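Dehydrogenase (Thermotoga maritima, PDB 3EZY) catalyses the NAD(+)-dependent oxidation of myo-inositol to scyllo-inosose, probably as a step in myo-inositol degradation. Local coordinates at the interface of chains A and B and the interface of chains A and C. Coordinates in Å, arbitrary orientation; residue numbers count along the deposited sequence, not the author numbering. Chains: chain A/B/C, Dehydrogenase.

Contact 1: the interface of chains A and B. Residues chain A 153, 228, 230, 232-233, 235; chain B 147, 242, 244, 248-249.
A:Arg153 meets B:Phe244 and B:Glu242 in a two-fold symmetric interface between beta-sheets of two copies of the protein. The patch and its twin help join chains A and B in the deposited tetramer, which may be the working assembly. The A:Arg153 chain is extended from CG to NE and brings CD and NE over one face of the B:Phe244 ring. Its CD lies 3.7 Å from the ring centroid, a CH-pi contact. Further out, the guanidinium stacks on the same residue, its plane turned 11° from the ring. The two side chains slide past each other in opposite directions, with B:Phe244 CG beneath the centre of the guanidinium. The tip then meets B:Glu242 end-on. NH1 and NH2 both donate to the single carboxylate oxygen OE2, at 2.9 Å from NH1 and 3.1 Å from NH2. The guanidinium and carboxylate planes are nearly perpendicular, at 82°. NH1 approaches nearly along the C-O axis of OE2, while NH2 comes on the syn side, out of the carboxylate plane. Two residues of chain A help fix the guanidinium. A:Tyr235 OH accepts from NH1 at 3.0 Å, within the guanidinium plane. NH2 donates to A:Asp228 OD1 at 2.9 Å, a salt bridge within chain A, somewhat tilted from that plane. The arginine charge is thus shared by two carboxylates, which probably eases the repulsion between them. The far rim of B:Phe244 is packed by A:Ser230, whose CB is 3.4 Å from CE2, and by A:Ala233 CB. A:Tyr235 crosses B:Arg249 at about a right angle, its CE2 3.7 Å from B:Arg249 CB. In the fold, A:Arg153 ends strand 145-153, A:Asp228 and A:Ser230 lie on strand 224-230, and A:Tyr235 is in the following loop. They face strands 238-245 and 248-252 of chain B. These strands belong to the C-terminal beta-sheet of a Gfo/Idh/MocA dehydrogenase, not to its NAD-binding Rossmann fold.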
ATOM      1  N   ARG A 153       9.940   1.515 -18.416  1.00 19.64           N
ATOM      2  CA  ARG A 153      11.363   1.792 -18.232  1.00 20.30           C
ATOM      3  C   ARG A 153      12.095   0.463 -17.966  1.00 20.80           C
ATOM      4  O   ARG A 153      11.583  -0.409 -17.222  1.00 20.39           O
ATOM      5  CB  ARG A 153      11.580   2.775 -17.057  1.00 20.02           C
ATOM      6  CG  ARG A 153      10.604   3.933 -17.008  1.00 19.71           C
ATOM      7  CD  ARG A 153      10.860   4.902 -15.830  1.00 22.49           C
ATOM      8  NE  ARG A 153      10.033   6.100 -15.991  1.00 22.21           N
ATOM      9  CZ  ARG A 153       9.337   6.690 -15.034  1.00 22.95           C
ATOM     10  NH1 ARG A 153       9.376   6.245 -13.757  1.00 20.93           N
ATOM     11  NH2 ARG A 153       8.598   7.747 -15.361  1.00 21.98           N
ATOM     12  N   ASP A 228       5.383   7.068 -21.516  1.00 16.76           N
ATOM     13  CA  ASP A 228       6.766   7.531 -21.321  1.00 19.01           C
ATOM     14  C   ASP A 228       7.748   6.371 -21.154  1.00 18.51           C
ATOM     15  O   ASP A 228       7.394   5.343 -20.527  1.00 19.22           O
ATOM     16  CB  ASP A 228       6.887   8.579 -20.178  1.00 19.55           C
ATOM     17  CG  ASP A 228       6.738   7.979 -18.811  1.00 23.46           C
ATOM     18  OD1 ASP A 228       7.775   7.793 -18.118  1.00 24.96           O
ATOM     19  OD2 ASP A 228       5.576   7.688 -18.441  1.00 26.60           O
ATOM     20  N   SER A 230      12.063   5.053 -20.495  1.00 18.77           N
ATOM     21  CA  SER A 230      13.427   5.385 -20.160  1.00 20.81           C
ATOM     22  C   SER A 230      14.223   4.143 -20.366  1.00 20.77           C
ATOM     23  O   SER A 230      13.794   3.043 -19.964  1.00 21.79           O
ATOM     24  CB  SER A 230      13.602   5.842 -18.690  1.00 21.32           C
ATOM     25  OG  SER A 230      15.006   6.133 -18.459  1.00 21.88           O
ATOM     26  N   ARG A 232      16.944   3.525 -18.692  1.00 20.50           N
ATOM     27  CA  ARG A 232      17.622   3.162 -17.459  1.00 22.22           C
ATOM     28  C   ARG A 232      16.882   3.599 -16.190  1.00 21.87           C
ATOM     29  O   ARG A 232      16.980   4.754 -15.782  1.00 23.73           O
ATOM     30  CB  ARG A 232      19.052   3.720 -17.405  1.00 22.95           C
ATOM     31  CG  ARG A 232      19.867   3.001 -16.330  1.00 27.88           C
ATOM     32  CD  ARG A 232      20.817   3.885 -15.607  1.00 35.69           C
ATOM     33  NE  ARG A 232      22.007   4.101 -16.410  1.00 43.10           N
ATOM     34  CZ  ARG A 232      22.781   5.192 -16.333  1.00 46.39           C
ATOM     35  NH1 ARG A 232      22.476   6.173 -15.481  1.00 44.75           N
ATOM     36  NH2 ARG A 232      23.859   5.306 -17.115  1.00 46.52           N
ATOM     37  N   ALA A 233      16.124   2.702 -15.583  1.00 21.93           N
ATOM     38  CA  ALA A 233      15.596   2.971 -14.235  1.00 21.03           C
ATOM     39  C   ALA A 233      16.419   2.136 -13.248  1.00 21.15           C
ATOM     40  O   ALA A 233      16.450   0.912 -13.336  1.00 20.75           O
ATOM     41  CB  ALA A 233      14.113   2.628 -14.143  1.00 19.06           C
ATOM     42  N   TYR A 235      16.063   1.319 -10.275  1.00 21.91           N
ATOM     43  CA  TYR A 235      15.334   0.471  -9.351  1.00 21.44           C
ATOM     44  C   TYR A 235      14.777  -0.793  -9.977  1.00 21.22           C
ATOM     45  O   TYR A 235      14.132  -1.583  -9.273  1.00 22.97           O
ATOM     46  CB  TYR A 235      14.220   1.251  -8.611  1.00 20.89           C
ATOM     47  CG  TYR A 235      13.294   2.052  -9.527  1.00 19.25           C
ATOM     48  CD1 TYR A 235      12.099   1.513  -9.968  1.00 19.38           C
ATOM     49  CD2 TYR A 235      13.623   3.350  -9.937  1.00 19.16           C
ATOM     50  CE1 TYR A 235      11.217   2.241 -10.802  1.00 16.91           C
ATOM     51  CE2 TYR A 235      12.776   4.075 -10.792  1.00 20.47           C
ATOM     52  CZ  TYR A 235      11.568   3.514 -11.209  1.00 19.19           C
ATOM     53  OH  TYR A 235      10.730   4.252 -12.045  1.00 20.98           O
TER
ATOM     54  N   VAL B 147      12.045  12.779 -15.971  1.00 20.85           N
ATOM     55  CA  VAL B 147      10.645  12.829 -16.384  1.00 20.51           C
ATOM     56  C   VAL B 147       9.742  13.200 -15.232  1.00 20.70           C
ATOM     57  O   VAL B 147       9.772  12.554 -14.180  1.00 21.08           O
ATOM     58  CB  VAL B 147      10.137  11.466 -16.937  1.00 19.53           C
ATOM     59  CG1 VAL B 147       8.689  11.607 -17.525  1.00 15.29           C
ATOM     60  CG2 VAL B 147      11.082  10.962 -17.990  1.00 19.67           C
ATOM     61  N   GLU B 242       4.799  12.714  -9.887  1.00 19.83           N
ATOM     62  CA  GLU B 242       5.933  11.802  -9.854  1.00 20.29           C
ATOM     63  C   GLU B 242       7.141  12.462 -10.532  1.00 20.47           C
ATOM     64  O   GLU B 242       7.005  13.216 -11.510  1.00 21.44           O
ATOM     65  CB  GLU B 242       5.566  10.468 -10.558  1.00 21.02           C
ATOM     66  CG  GLU B 242       6.763   9.543 -10.852  1.00 22.91           C
ATOM     67  CD  GLU B 242       6.415   8.393 -11.811  1.00 26.88           C
ATOM     68  OE1 GLU B 242       5.203   8.016 -11.884  1.00 24.29           O
ATOM     69  OE2 GLU B 242       7.361   7.903 -12.494  1.00 26.36           O
ATOM     70  N   PHE B 244      11.011  11.196 -11.889  1.00 18.78           N
ATOM     71  CA  PHE B 244      11.880  10.057 -12.122  1.00 19.43           C
ATOM     72  C   PHE B 244      13.217  10.637 -12.543  1.00 19.10           C
ATOM     73  O   PHE B 244      13.278  11.548 -13.392  1.00 18.08           O
ATOM     74  CB  PHE B 244      11.301   9.227 -13.258  1.00 17.57           C
ATOM     75  CG  PHE B 244      12.309   8.296 -13.903  1.00 20.69           C
ATOM     76  CD1 PHE B 244      12.783   7.203 -13.202  1.00 19.16           C
ATOM     77  CD2 PHE B 244      12.792   8.539 -15.218  1.00 18.50           C
ATOM     78  CE1 PHE B 244      13.731   6.307 -13.768  1.00 20.66           C
ATOM     79  CE2 PHE B 244      13.740   7.688 -15.798  1.00 19.02           C
ATOM     80  CZ  PHE B 244      14.218   6.549 -15.071  1.00 20.90           C
ATOM     81  N   GLY B 248      16.555   7.538  -8.921  1.00 22.59           N
ATOM     82  CA  GLY B 248      15.353   6.819  -8.523  1.00 23.86           C
ATOM     83  C   GLY B 248      14.072   7.505  -8.940  1.00 23.50           C
ATOM     84  O   GLY B 248      14.069   8.288  -9.894  1.00 22.31           O
ATOM     85  N   ARG B 249      13.006   7.223  -8.192  1.00 21.88           N
ATOM     86  CA  ARG B 249      11.692   7.769  -8.468  1.00 21.40           C
ATOM     87  C   ARG B 249      11.081   8.304  -7.167  1.00 20.19           C
ATOM     88  O   ARG B 249      11.296   7.734  -6.099  1.00 20.70           O
ATOM     89  CB  ARG B 249      10.802   6.653  -9.064  1.00 20.54           C
ATOM     90  CG  ARG B 249       9.457   7.135  -9.589  1.00 24.32           C
ATOM     91  CD  ARG B 249       8.522   5.958  -9.911  1.00 26.11           C
ATOM     92  NE  ARG B 249       7.881   5.437  -8.700  1.00 28.77           N
ATOM     93  CZ  ARG B 249       7.252   4.267  -8.616  1.00 28.14           C
ATOM     94  NH1 ARG B 249       7.206   3.439  -9.651  1.00 26.35           N
ATOM     95  NH2 ARG B 249       6.679   3.917  -7.472  1.00 27.79           N
TER

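Contact 2: the interface of chains A and C. Residues chain A 235, 256, 271, 273; chain C 263, 267-268.
A:Tyr273 and A:Arg256 converge on C:Asp268. This is a polar patch of the two-fold symmetric A-C interface of the deposited assembly, possibly a biological one, and it repeats with the chains exchanged. C:Asp268 can be followed outward. Its CB sets CG anti to the carbonyl carbon (chi1 -65°), which carries the carboxylate to the edge of the A:Tyr273 ring. CG lies in the plane of that ring, 3.8 Å from CE1. The ring and carboxylate planes are almost perpendicular, at 87°. At the tip the two oxygens divide the work. OD1 accepts from the phenol OH of A:Tyr273 at 2.6 Å, on its syn side and a little out of the carboxylate plane. The same OD1 is met nearly end-on by the hydroxyl OG1 of C:Thr263, at 2.7 Å. This bond within chain C helps to fix the rotation of the carboxylate. OD2 uses its syn lone pair for A:Arg256 NH2, 2.8 Å away and close to the guanidinium plane. The bond is nearly straight, 165° at the hydrogen, and is also a salt bridge. A:Tyr273 CZ lies over one face of the A:Arg256 guanidinium, offset from its centre. An alanine in place of C:Asp268 would probably leave A:Arg256 without its opposite charge and A:Tyr273 OH without its acceptor. The backbone N of C:Asp268 also bonds water 1 at 3.0 Å, and this water reaches A:Ser271 O. Beside the carboxylate, C:Thr263 turns its methyl CG2 to two aromatic rings. CG2 is 3.7 Å from A:Tyr273 CZ and 3.7 Å from A:Tyr235 CG. Threonine thus serves twice, its hydroxyl toward C:Asp268 and its methyl against both tyrosines. In the fold, C:Thr263 lies on strand 260-264 and C:Asp268 on strand 267-270, at either side of a short turn. On chain A the partners are loop residues: A:Arg256 precedes strand 260-264, and A:Ser271 and A:Tyr273 follow strand 267-270.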
ATOM      1  N   TYR A 235      16.063   1.319 -10.275  1.00 21.91           N
ATOM      2  CA  TYR A 235      15.334   0.471  -9.351  1.00 21.44           C
ATOM      3  C   TYR A 235      14.777  -0.793  -9.977  1.00 21.22           C
ATOM      4  O   TYR A 235      14.132  -1.583  -9.273  1.00 22.97           O
ATOM      5  CB  TYR A 235      14.220   1.251  -8.611  1.00 20.89           C
ATOM      6  CG  TYR A 235      13.294   2.052  -9.527  1.00 19.25           C
ATOM      7  CD1 TYR A 235      12.099   1.513  -9.968  1.00 19.38           C
ATOM      8  CD2 TYR A 235      13.623   3.350  -9.937  1.00 19.16           C
ATOM      9  CE1 TYR A 235      11.217   2.241 -10.802  1.00 16.91           C
ATOM     10  CE2 TYR A 235      12.776   4.075 -10.792  1.00 20.47           C
ATOM     11  CZ  TYR A 235      11.568   3.514 -11.209  1.00 19.19           C
ATOM     12  OH  TYR A 235      10.730   4.252 -12.045  1.00 20.98           O
ATOM     13  N   ARG A 256       6.903  -6.952  -6.907  1.00 21.75           N
ATOM     14  CA  ARG A 256       8.072  -6.901  -6.060  1.00 22.99           C
ATOM     15  C   ARG A 256       8.513  -8.343  -5.790  1.00 22.15           C
ATOM     16  O   ARG A 256       7.732  -9.294  -5.901  1.00 20.12           O
ATOM     17  CB  ARG A 256       7.812  -6.239  -4.675  1.00 23.86           C
ATOM     18  CG  ARG A 256       6.946  -4.972  -4.591  1.00 28.43           C
ATOM     19  CD  ARG A 256       7.563  -3.834  -5.310  1.00 32.49           C
ATOM     20  NE  ARG A 256       6.869  -2.555  -5.114  1.00 34.41           N
ATOM     21  CZ  ARG A 256       5.855  -2.116  -5.855  1.00 34.57           C
ATOM     22  NH1 ARG A 256       5.368  -2.880  -6.817  1.00 37.06           N
ATOM     23  NH2 ARG A 256       5.336  -0.917  -5.644  1.00 30.74           N
ATOM     24  N   SER A 271      10.079  -4.564  -0.538  1.00 21.43           N
ATOM     25  CA  SER A 271      11.038  -5.388  -1.274  0.50 21.80           C
ATOM     26  C   SER A 271      11.473  -4.743  -2.596  1.00 21.72           C
ATOM     27  O   SER A 271      10.756  -3.906  -3.145  1.00 21.72           O
ATOM     28  CB  SER A 271      10.373  -6.732  -1.565  0.50 21.83           C
ATOM     29  OG  SER A 271      11.291  -7.617  -2.136  0.50 22.50           O
ATOM     30  N   TYR A 273      12.023  -4.217  -6.590  1.00 21.61           N
ATOM     31  CA  TYR A 273      11.237  -4.501  -7.797  1.00 21.27           C
ATOM     32  C   TYR A 273      11.922  -5.614  -8.548  1.00 22.05           C
ATOM     33  O   TYR A 273      13.139  -5.822  -8.391  1.00 21.40           O
ATOM     34  CB  TYR A 273      11.217  -3.255  -8.715  1.00 20.83           C
ATOM     35  CG  TYR A 273      10.354  -2.107  -8.225  1.00 20.81           C
ATOM     36  CD1 TYR A 273      10.161  -1.867  -6.864  1.00 22.41           C
ATOM     37  CD2 TYR A 273       9.733  -1.251  -9.137  1.00 20.02           C
ATOM     38  CE1 TYR A 273       9.350  -0.830  -6.438  1.00 23.53           C
ATOM     39  CE2 TYR A 273       8.939  -0.226  -8.735  1.00 19.76           C
ATOM     40  CZ  TYR A 273       8.729  -0.003  -7.398  1.00 23.90           C
ATOM     41  OH  TYR A 273       7.923   1.054  -7.024  1.00 22.01           O
TER
ATOM     42  N   THR C 263      11.536   5.706  -4.348  1.00 21.54           N
ATOM     43  CA  THR C 263      11.930   4.372  -4.816  1.00 21.48           C
ATOM     44  C   THR C 263      13.389   4.324  -5.258  1.00 24.13           C
ATOM     45  O   THR C 263      13.792   5.111  -6.127  1.00 22.46           O
ATOM     46  CB  THR C 263      11.070   3.882  -5.974  1.00 21.21           C
ATOM     47  OG1 THR C 263       9.680   4.016  -5.626  1.00 22.21           O
ATOM     48  CG2 THR C 263      11.406   2.381  -6.308  1.00 20.59           C
ATOM     49  N   GLY C 267      14.019  -0.698  -3.360  1.00 24.69           N
ATOM     50  CA  GLY C 267      12.551  -0.734  -3.442  1.00 22.63           C
ATOM     51  C   GLY C 267      11.910   0.549  -2.943  1.00 22.07           C
ATOM     52  O   GLY C 267      12.571   1.573  -2.906  1.00 21.33           O
ATOM     53  N   ASP C 268      10.625   0.488  -2.544  1.00 21.01           N
ATOM     54  CA  ASP C 268       9.880   1.677  -2.100  1.00 20.58           C
ATOM     55  C   ASP C 268      10.175   1.988  -0.647  1.00 20.73           C
ATOM     56  O   ASP C 268      10.392   1.089   0.163  1.00 20.06           O
ATOM     57  CB  ASP C 268       8.351   1.490  -2.198  1.00 20.29           C
ATOM     58  CG  ASP C 268       7.843   1.323  -3.645  1.00 23.07           C
ATOM     59  OD1 ASP C 268       8.437   1.890  -4.579  1.00 24.19           O
ATOM     60  OD2 ASP C 268       6.799   0.641  -3.832  1.00 24.30           O
TER
HETATM   61  O   HOH W   1       9.029  -2.073  -2.848  1.00 29.32           O

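Contacts 1 and 2 lie about 12 Å apart, measured between the centres of their C-alpha atoms. A:Tyr235 belongs to both. Its hydroxyl end serves contact 1, and its CB and the near part of its ring serve contact 2. One loop residue of chain A therefore touches chain B and chain C at once. Contact 1 sets mainly strands 238-245 and 248-252 of chain B against strands 145-153 and 224-230 of chain A. Contact 2 uses strands 260-264 and 267-270 of chain C. Since each chain carries the same strands, consecutive strand pairs of one chain probably serve different partners, tying the deposited tetramer together.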